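Local coordinates for Afp (Microbacterium arborescens, PDB 2YJK), which binds iron and, as a twelve-subunit cage of the Dps family built on the ferritin fold, probably takes it up and stores it, at residues T26-H30 with P82-R86; N38-A42 with T96-G101; R75-L79 with D134-V140. The contacts are given in a common frame with arbitrary orientation. Residue numbers count along the deposited sequence, not the author numbering.

Interaction 1: T26-H30 with P82-R86; sequences TPVVH and PIDSR
Ile83 gives up the most surface here, about 60 Å², with His30 and Val29 next. They join one face of helix 15-45, at Thr26-His30, to the irregular loop Pro82-Arg86. The helical segment keeps the His30 N to Thr26 O bond (3.1 Å) but is kinked where Pro27 has no N-H to give to the preceding turn. In the loop, Ile83 is extended, Asp84 and Ser85 bend away from that, and Arg86 is the N-cap of helix 87-92. Thr26 lies nearest Ile83 (CA-CA 7.2 Å) and His30 nearest Ser85 (CA-CA 6.4 Å). Ile83 (chi1 t, chi2 p) points at the helix and sets CD1 3.8 Å from Thr26 CG2 and 4.1 Å from Val29 CB. In the ferritin-like bundle of Dps proteins, this loop belongs to the connection between the second and third bundle helices, which carries a short helix and here lies at the interface with a second subunit. His30 (chi1 m, chi2 about 147°) leaves its helix sideways and brings its ring edge to the loop, where NE2 donates to Asp84 O (2.8 Å, nearly linear) and CD2 lies 3.7 Å from Ser85 CB. Val29 CG1 approaches Ser85 OG at 3.9 Å. Asp84 points sideways and forms a salt bridge to Arg86 (OD1-NE 3.0 Å), while its OD2 also bonds Thr89. Trp44 of the second subunit packs on both Val29 and Ser85.

Interaction 2: N38-A42 with T96-G101; sequences NGKQA and TAVPAG
Val98 reaches from the loop to the helix and lies over Asn38, Gln41 and Ala42, one turn of helix 15-45. With chi1 t, it puts CG1 3.5 Å from Gln41 CG and 4.3 Å from Ala42 CB, and CG2 3.6 Å from Asn38 O, the carbonyl that accepts from Ala42 N at 3.0 Å. Ala42 and Val98 are the closest backbone pair, CA-CA 6.5 Å. In the irregular loop Thr96-Gly101, Thr96 is extended, and its OG1 accepts from Val98 N (2.9 Å) in an ST turn; the same hydroxyl bonds Asp115. Gln41 (chi1 t) bends at chi2 (p) to reach the loop, where NE2 donates to Pro99 O (3.1 Å, almost straight) and weakly to Ala100 O (3.0 Å). In the second subunit, OE1 takes Ser85 N and NE2 also meets Ile83 O. Asn38, chi1 m, brings ND2 to 3.3 Å from Thr96 CB, and its OD1 accepts from Val87 N of that subunit. On another face of the helix, Lys40 belongs to the iron oxide pocket. Val98 also rests on Glu108 and Ile112 of helix 105-130, wedged between that helix and helix 15-45, in the loop that leads to strand 103-104.

Interaction 3: R75-L79 with D134-V140; sequences RIVAL and DLTSQDV
This is a buried, largely polar helix-to-helix contact in the ferritin-like four-helix bundle, in which an arginine near the end of helix 51-78 bonds to the start of helix 135-156. Residues Arg75-Ala78 are the last turn of the first helix, with Leu79 N still bonded to Arg75 O (3.3 Å). Asp134 is the N-cap of the second, its OD1 accepting weakly from Thr136 N (3.2 Å), and the closest backbone approach is Arg75 to Ser137, CA-CA 7.0 Å. Arg75 alone has about 102 Å² covered. Its chain (chi1 t, chi2 p, chi3 t) brings the guanidinium edge-on to the capping group: NE donates to Ser137 OG (3.0 Å, nearly straight) and NH2 makes a salt bridge to Asp134 OD2 (3.1 Å). Ser137 OG, chi1 m, in turn donates to Asp134 OD2 at a very short 2.3 Å, which closes a ring of three side chains. A water widens it, donating to Asp134 OD1 (3.0 Å) and accepting weakly from Arg75 NH2 (2.8 Å). Thr136 CB covers one face of the guanidinium, 3.6 Å from NH2, and the aliphatic part of the arginine packs against Val140, CG to CG2 at 4.0 Å. Leu79 CD1 adds apolar cover at 3.6 Å from Ser137 OG. Arg75 follows Glu74, an Fe(3+) ligand of this protein, their side chains about 6 Å apart. Its NH1 continues outward to a salt bridge with Asp149 of the third subunit. Within the chain, Leu25 and Ala21 of helix 15-45 pack on Arg75 and Leu79, while Leu130 of helix 105-130 touches Ser137.

Along the chain the first segments come in the order 26-30, 38-42, 75-79, followed by their partners 82-86, 96-101 and 134-140, so every pair of contacts crosses. Interactions 1 and 2 both use helix 15-45, with centres about 20 Å apart, and fasten to it the two ends of the connection that contains helix 87-92; both also meet the second subunit. Interaction 3 touches interaction 1 (centres about 14 Å apart), with Ile76 and Val77 packing on Ile83, and lies across the chain's centre from interaction 2, about 30 Å between centres. Interaction 3 faces mainly the third subunit, so together the contacts link the bundle's internal packing to different interfaces of the twelve-subunit assembly.

Interaction 1: T26-H30 with P82-R86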
loop_
_atom_site.group_PDB
_atom_site.type_symbol
_atom_site.label_atom_id
_atom_site.label_comp_id
_atom_site.label_asym_id
_atom_site.label_seq_id
_atom_site.Cartn_x
_atom_site.Cartn_y
_atom_site.Cartn_z
ATOM N N THR C 26 34.962 10.533 6.122
ATOM C CA THR C 26 35.484 9.171 6.263
ATOM C C THR C 26 35.371 8.549 7.673
ATOM O O THR C 26 35.002 7.357 7.762
ATOM C CB THR C 26 36.926 9.029 5.694
ATOM O OG1 THR C 26 36.892 9.449 4.339
ATOM C CG2 THR C 26 37.415 7.616 5.767
ATOM N N PRO C 27 35.689 9.313 8.755
ATOM C CA PRO C 27 35.565 8.726 10.118
ATOM C C PRO C 27 34.092 8.489 10.435
ATOM O O PRO C 27 33.723 7.548 11.145
ATOM C CB PRO C 27 36.120 9.852 11.042
ATOM C CG PRO C 27 37.107 10.648 10.105
ATOM C CD PRO C 27 36.345 10.639 8.789
ATOM N N VAL C 28 33.230 9.304 9.862
ATOM C CA VAL C 28 31.789 9.043 9.977
ATOM C C VAL C 28 31.346 7.729 9.329
ATOM O O VAL C 28 30.607 6.933 9.943
ATOM C CB VAL C 28 30.992 10.260 9.455
ATOM C CG1 VAL C 28 29.481 10.014 9.540
ATOM C CG2 VAL C 28 31.363 11.518 10.276
ATOM N N VAL C 29 31.758 7.489 8.087
ATOM C CA VAL C 29 31.421 6.261 7.420
ATOM C C VAL C 29 31.880 5.075 8.294
ATOM O O VAL C 29 31.104 4.102 8.482
ATOM C CB VAL C 29 32.071 6.129 5.997
ATOM C CG1 VAL C 29 31.832 4.723 5.444
ATOM C CG2 VAL C 29 31.464 7.176 5.021
ATOM N N HIS C 30 33.114 5.136 8.803
ATOM C CA HIS C 30 33.645 3.974 9.548
ATOM C C HIS C 30 32.902 3.726 10.875
ATOM O O HIS C 30 32.624 2.576 11.224
ATOM C CB HIS C 30 35.148 4.107 9.879
ATOM C CG HIS C 30 36.062 3.972 8.705
ATOM N ND1 HIS C 30 37.255 4.670 8.620
ATOM C CD2 HIS C 30 35.982 3.230 7.577
ATOM C CE1 HIS C 30 37.883 4.330 7.501
ATOM N NE2 HIS C 30 37.118 3.480 6.840
ATOM N N PRO C 82 37.638 7.746 -3.659
ATOM C CA PRO C 82 37.266 6.401 -3.211
ATOM C C PRO C 82 37.071 6.380 -1.702
ATOM O O PRO C 82 37.388 7.329 -1.018
ATOM C CB PRO C 82 38.450 5.526 -3.658
ATOM C CG PRO C 82 39.662 6.493 -3.626
ATOM C CD PRO C 82 39.070 7.835 -4.060
ATOM N N ILE C 83 36.470 5.325 -1.180
ATOM C CA ILE C 83 36.358 5.220 0.268
ATOM C C ILE C 83 36.842 3.817 0.563
ATOM O O ILE C 83 36.507 2.882 -0.194
ATOM C CB ILE C 83 34.849 5.468 0.756
ATOM C CG1 ILE C 83 34.637 5.030 2.211
ATOM C CG2 ILE C 83 33.832 4.685 -0.035
ATOM C CD1 ILE C 83 35.029 6.076 3.194
ATOM N N ASP C 84 37.651 3.667 1.614
ATOM C CA ASP C 84 38.035 2.364 2.076
ATOM C C ASP C 84 37.244 1.932 3.337
ATOM O O ASP C 84 37.695 2.145 4.471
ATOM C CB ASP C 84 39.559 2.296 2.341
ATOM C CG ASP C 84 40.011 0.890 2.725
ATOM O OD1 ASP C 84 39.151 -0.055 2.712
ATOM O OD2 ASP C 84 41.206 0.714 3.047
ATOM N N SER C 85 36.083 1.300 3.185
ATOM C CA SER C 85 35.488 0.680 4.371
ATOM C C SER C 85 35.311 -0.837 4.254
ATOM O O SER C 85 34.242 -1.384 4.609
ATOM C CB SER C 85 34.218 1.377 4.897
ATOM O OG SER C 85 33.232 1.375 3.908
ATOM N N ARG C 86 36.367 -1.501 3.787
ATOM C CA ARG C 86 36.511 -2.944 3.969
ATOM C C ARG C 86 36.488 -3.238 5.477
ATOM O O ARG C 86 36.907 -2.391 6.297
ATOM C CB ARG C 86 37.834 -3.435 3.373
ATOM C CG ARG C 86 37.894 -3.368 1.843
ATOM C CD ARG C 86 39.263 -3.609 1.282
ATOM N NE ARG C 86 40.260 -2.707 1.865
ATOM C CZ ARG C 86 41.554 -2.961 1.846
ATOM N NH1 ARG C 86 42.023 -4.065 1.274
ATOM N NH2 ARG C 86 42.382 -2.137 2.418
#

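Interaction 2: N38-A42 with T96-G101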
loop_
_atom_site.group_PDB
_atom_site.type_symbol
_atom_site.label_atom_id
_atom_site.label_comp_id
_atom_site.label_asym_id
_atom_site.label_seq_id
_atom_site.Cartn_x
_atom_site.Cartn_y
_atom_site.Cartn_z
ATOM N N ASN C 38 28.199 -3.744 15.455
ATOM C CA ASN C 38 28.147 -3.831 16.909
ATOM C C ASN C 38 26.727 -3.651 17.490
ATOM O O ASN C 38 26.451 -4.132 18.591
ATOM C CB ASN C 38 29.166 -2.842 17.527
ATOM C CG ASN C 38 30.578 -3.177 17.121
ATOM O OD1 ASN C 38 30.919 -4.363 17.049
ATOM N ND2 ASN C 38 31.418 -2.144 16.820
ATOM N N GLY C 39 25.844 -2.952 16.762
ATOM C CA GLY C 39 24.507 -2.772 17.179
ATOM C C GLY C 39 23.769 -4.094 16.975
ATOM O O GLY C 39 22.885 -4.468 17.779
ATOM N N LYS C 40 24.072 -4.792 15.873
ATOM C CA LYS C 40 23.434 -6.098 15.689
ATOM C C LYS C 40 23.870 -7.054 16.762
ATOM O O LYS C 40 23.045 -7.766 17.309
ATOM C CB LYS C 40 23.707 -6.706 14.313
ATOM C CG LYS C 40 22.774 -6.164 13.244
ATOM C CD LYS C 40 21.313 -6.769 13.398
ATOM C CE LYS C 40 20.570 -6.639 12.102
ATOM N NZ LYS C 40 19.115 -7.009 12.248
ATOM N N GLN C 41 25.163 -7.031 17.075
ATOM C CA GLN C 41 25.676 -7.749 18.201
ATOM C C GLN C 41 24.859 -7.476 19.458
ATOM O O GLN C 41 24.488 -8.426 20.097
ATOM C CB GLN C 41 27.176 -7.414 18.434
ATOM C CG GLN C 41 27.751 -7.925 19.761
ATOM C CD GLN C 41 27.979 -9.463 19.792
ATOM O OE1 GLN C 41 27.718 -10.182 18.816
ATOM N NE2 GLN C 41 28.420 -9.967 20.934
ATOM N N ALA C 42 24.624 -6.197 19.821
ATOM C CA ALA C 42 23.828 -5.797 21.034
ATOM C C ALA C 42 22.374 -6.308 20.875
ATOM O O ALA C 42 21.761 -6.878 21.788
ATOM C CB ALA C 42 23.849 -4.223 21.224
ATOM N N THR C 96 34.781 -0.899 20.112
ATOM C CA THR C 96 33.452 -1.003 20.731
ATOM C C THR C 96 33.499 -1.400 22.205
ATOM O O THR C 96 34.369 -2.157 22.625
ATOM C CB THR C 96 32.506 -2.036 19.949
ATOM O OG1 THR C 96 31.196 -2.010 20.521
ATOM C CG2 THR C 96 33.052 -3.469 20.016
ATOM N N ALA C 97 32.557 -0.896 22.991
ATOM C CA ALA C 97 32.377 -1.392 24.365
ATOM C C ALA C 97 31.287 -2.500 24.399
ATOM O O ALA C 97 30.979 -3.031 25.458
ATOM C CB ALA C 97 31.977 -0.246 25.284
ATOM N N VAL C 98 30.658 -2.828 23.261
ATOM C CA VAL C 98 29.561 -3.811 23.307
ATOM C C VAL C 98 30.189 -5.135 23.784
ATOM O O VAL C 98 31.196 -5.538 23.231
ATOM C CB VAL C 98 28.898 -4.002 21.935
ATOM C CG1 VAL C 98 27.991 -5.242 21.957
ATOM C CG2 VAL C 98 28.212 -2.688 21.419
ATOM N N PRO C 99 29.608 -5.793 24.810
ATOM C CA PRO C 99 30.202 -7.043 25.259
ATOM C C PRO C 99 30.150 -8.187 24.257
ATOM O O PRO C 99 29.304 -8.214 23.359
ATOM C CB PRO C 99 29.346 -7.433 26.499
ATOM C CG PRO C 99 28.764 -6.152 26.986
ATOM C CD PRO C 99 28.505 -5.362 25.689
ATOM N N ALA C 100 31.012 -9.174 24.507
ATOM C CA ALA C 100 31.201 -10.334 23.641
ATOM C C ALA C 100 29.990 -11.246 23.648
ATOM O O ALA C 100 29.788 -11.976 22.704
ATOM C CB ALA C 100 32.445 -11.136 24.052
ATOM N N GLY C 101 29.217 -11.269 24.727
ATOM C CA GLY C 101 28.118 -12.260 24.795
ATOM C C GLY C 101 26.883 -11.646 25.412
ATOM O O GLY C 101 26.678 -10.446 25.293
#

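Interaction 3: R75-L79 with D134-V140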
loop_
_atom_site.group_PDB
_atom_site.type_symbol
_atom_site.label_atom_id
_atom_site.label_comp_id
_atom_site.label_asym_id
_atom_site.label_seq_id
_atom_site.Cartn_x
_atom_site.Cartn_y
_atom_site.Cartn_z
ATOM N N ARG C 75 28.216 10.594 -0.584
ATOM C CA ARG C 75 28.669 11.977 -0.695
ATOM C C ARG C 75 30.184 12.022 -1.025
ATOM O O ARG C 75 30.590 12.808 -1.911
ATOM C CB ARG C 75 28.351 12.775 0.605
ATOM C CG ARG C 75 28.882 14.236 0.593
ATOM C CD ARG C 75 28.066 15.017 -0.411
ATOM N NE ARG C 75 28.674 16.285 -0.689
ATOM C CZ ARG C 75 28.402 17.038 -1.748
ATOM N NH1 ARG C 75 27.491 16.642 -2.694
ATOM N NH2 ARG C 75 29.068 18.165 -1.863
ATOM N N ILE C 76 31.020 11.205 -0.354
ATOM C CA ILE C 76 32.477 11.162 -0.689
ATOM C C ILE C 76 32.729 10.712 -2.132
ATOM O O ILE C 76 33.519 11.302 -2.881
ATOM C CB ILE C 76 33.260 10.232 0.255
ATOM C CG1 ILE C 76 33.296 10.822 1.683
ATOM C CG2 ILE C 76 34.711 10.015 -0.282
ATOM C CD1 ILE C 76 33.565 9.777 2.746
ATOM N N VAL C 77 32.006 9.683 -2.538
ATOM C CA VAL C 77 32.190 9.114 -3.858
ATOM C C VAL C 77 31.695 10.081 -4.938
ATOM O O VAL C 77 32.369 10.242 -5.959
ATOM C CB VAL C 77 31.568 7.709 -3.978
ATOM C CG1 VAL C 77 31.719 7.185 -5.501
ATOM C CG2 VAL C 77 32.358 6.722 -2.961
ATOM N N ALA C 78 30.573 10.764 -4.667
ATOM C CA ALA C 78 29.983 11.725 -5.608
ATOM C C ALA C 78 30.919 12.868 -5.911
ATOM O O ALA C 78 30.804 13.479 -6.972
ATOM C CB ALA C 78 28.613 12.317 -5.045
ATOM N N LEU C 79 31.794 13.188 -4.956
ATOM C CA LEU C 79 32.809 14.260 -5.117
ATOM C C LEU C 79 34.020 13.728 -5.835
ATOM O O LEU C 79 35.003 14.457 -6.065
ATOM C CB LEU C 79 33.226 14.838 -3.762
ATOM C CG LEU C 79 32.092 15.653 -3.089
ATOM C CD1 LEU C 79 32.501 16.124 -1.716
ATOM C CD2 LEU C 79 31.688 16.858 -3.957
ATOM N N ASP C 134 32.827 23.361 2.330
ATOM C CA ASP C 134 31.777 22.804 1.506
ATOM C C ASP C 134 30.510 22.659 2.334
ATOM O O ASP C 134 30.345 21.701 3.069
ATOM C CB ASP C 134 32.197 21.437 0.979
ATOM C CG ASP C 134 31.078 20.732 0.118
ATOM O OD1 ASP C 134 30.167 21.427 -0.466
ATOM O OD2 ASP C 134 31.157 19.471 0.002
ATOM N N LEU C 135 29.613 23.607 2.165
ATOM C CA LEU C 135 28.313 23.641 2.837
ATOM C C LEU C 135 27.407 22.461 2.494
ATOM O O LEU C 135 26.603 22.027 3.326
ATOM C CB LEU C 135 27.629 24.993 2.538
ATOM C CG LEU C 135 28.372 26.161 3.243
ATOM C CD1 LEU C 135 27.723 27.585 3.077
ATOM C CD2 LEU C 135 28.506 25.860 4.726
ATOM N N THR C 136 27.526 21.934 1.272
ATOM C CA THR C 136 26.734 20.782 0.880
ATOM C C THR C 136 27.156 19.539 1.675
ATOM O O THR C 136 26.294 18.813 2.167
ATOM C CB THR C 136 26.764 20.582 -0.652
ATOM O OG1 THR C 136 26.332 21.791 -1.259
ATOM C CG2 THR C 136 25.806 19.454 -1.130
ATOM N N SER C 137 28.451 19.319 1.855
ATOM C CA SER C 137 28.881 18.164 2.662
ATOM C C SER C 137 28.574 18.394 4.126
ATOM O O SER C 137 28.371 17.420 4.891
ATOM C CB SER C 137 30.392 17.826 2.499
ATOM O OG SER C 137 30.722 17.519 1.139
ATOM N N GLN C 138 28.641 19.671 4.542
ATOM C CA GLN C 138 28.400 20.029 5.943
ATOM C C GLN C 138 26.972 19.620 6.282
ATOM O O GLN C 138 26.701 19.056 7.345
ATOM C CB GLN C 138 28.643 21.516 6.216
ATOM C CG GLN C 138 28.330 21.893 7.651
ATOM C CD GLN C 138 28.265 23.394 7.881
ATOM O OE1 GLN C 138 27.496 24.066 7.248
ATOM N NE2 GLN C 138 29.068 23.912 8.794
ATOM N N ASP C 139 26.057 19.881 5.348
ATOM C CA ASP C 139 24.657 19.518 5.503
ATOM C C ASP C 139 24.453 18.006 5.698
ATOM O O ASP C 139 23.562 17.569 6.461
ATOM C CB ASP C 139 23.873 20.042 4.292
ATOM C CG ASP C 139 22.359 19.821 4.422
ATOM O OD1 ASP C 139 21.713 20.567 5.225
ATOM O OD2 ASP C 139 21.800 18.938 3.710
ATOM N N VAL C 140 25.271 17.198 5.038
ATOM C CA VAL C 140 25.187 15.762 5.232
ATOM C C VAL C 140 25.524 15.478 6.696
ATOM O O VAL C 140 24.842 14.642 7.346
ATOM C CB VAL C 140 26.149 14.937 4.268
ATOM C CG1 VAL C 140 26.158 13.500 4.673
ATOM C CG2 VAL C 140 25.615 14.994 2.826
HETATM O O HOH W 1 29.972 20.447 -3.263
#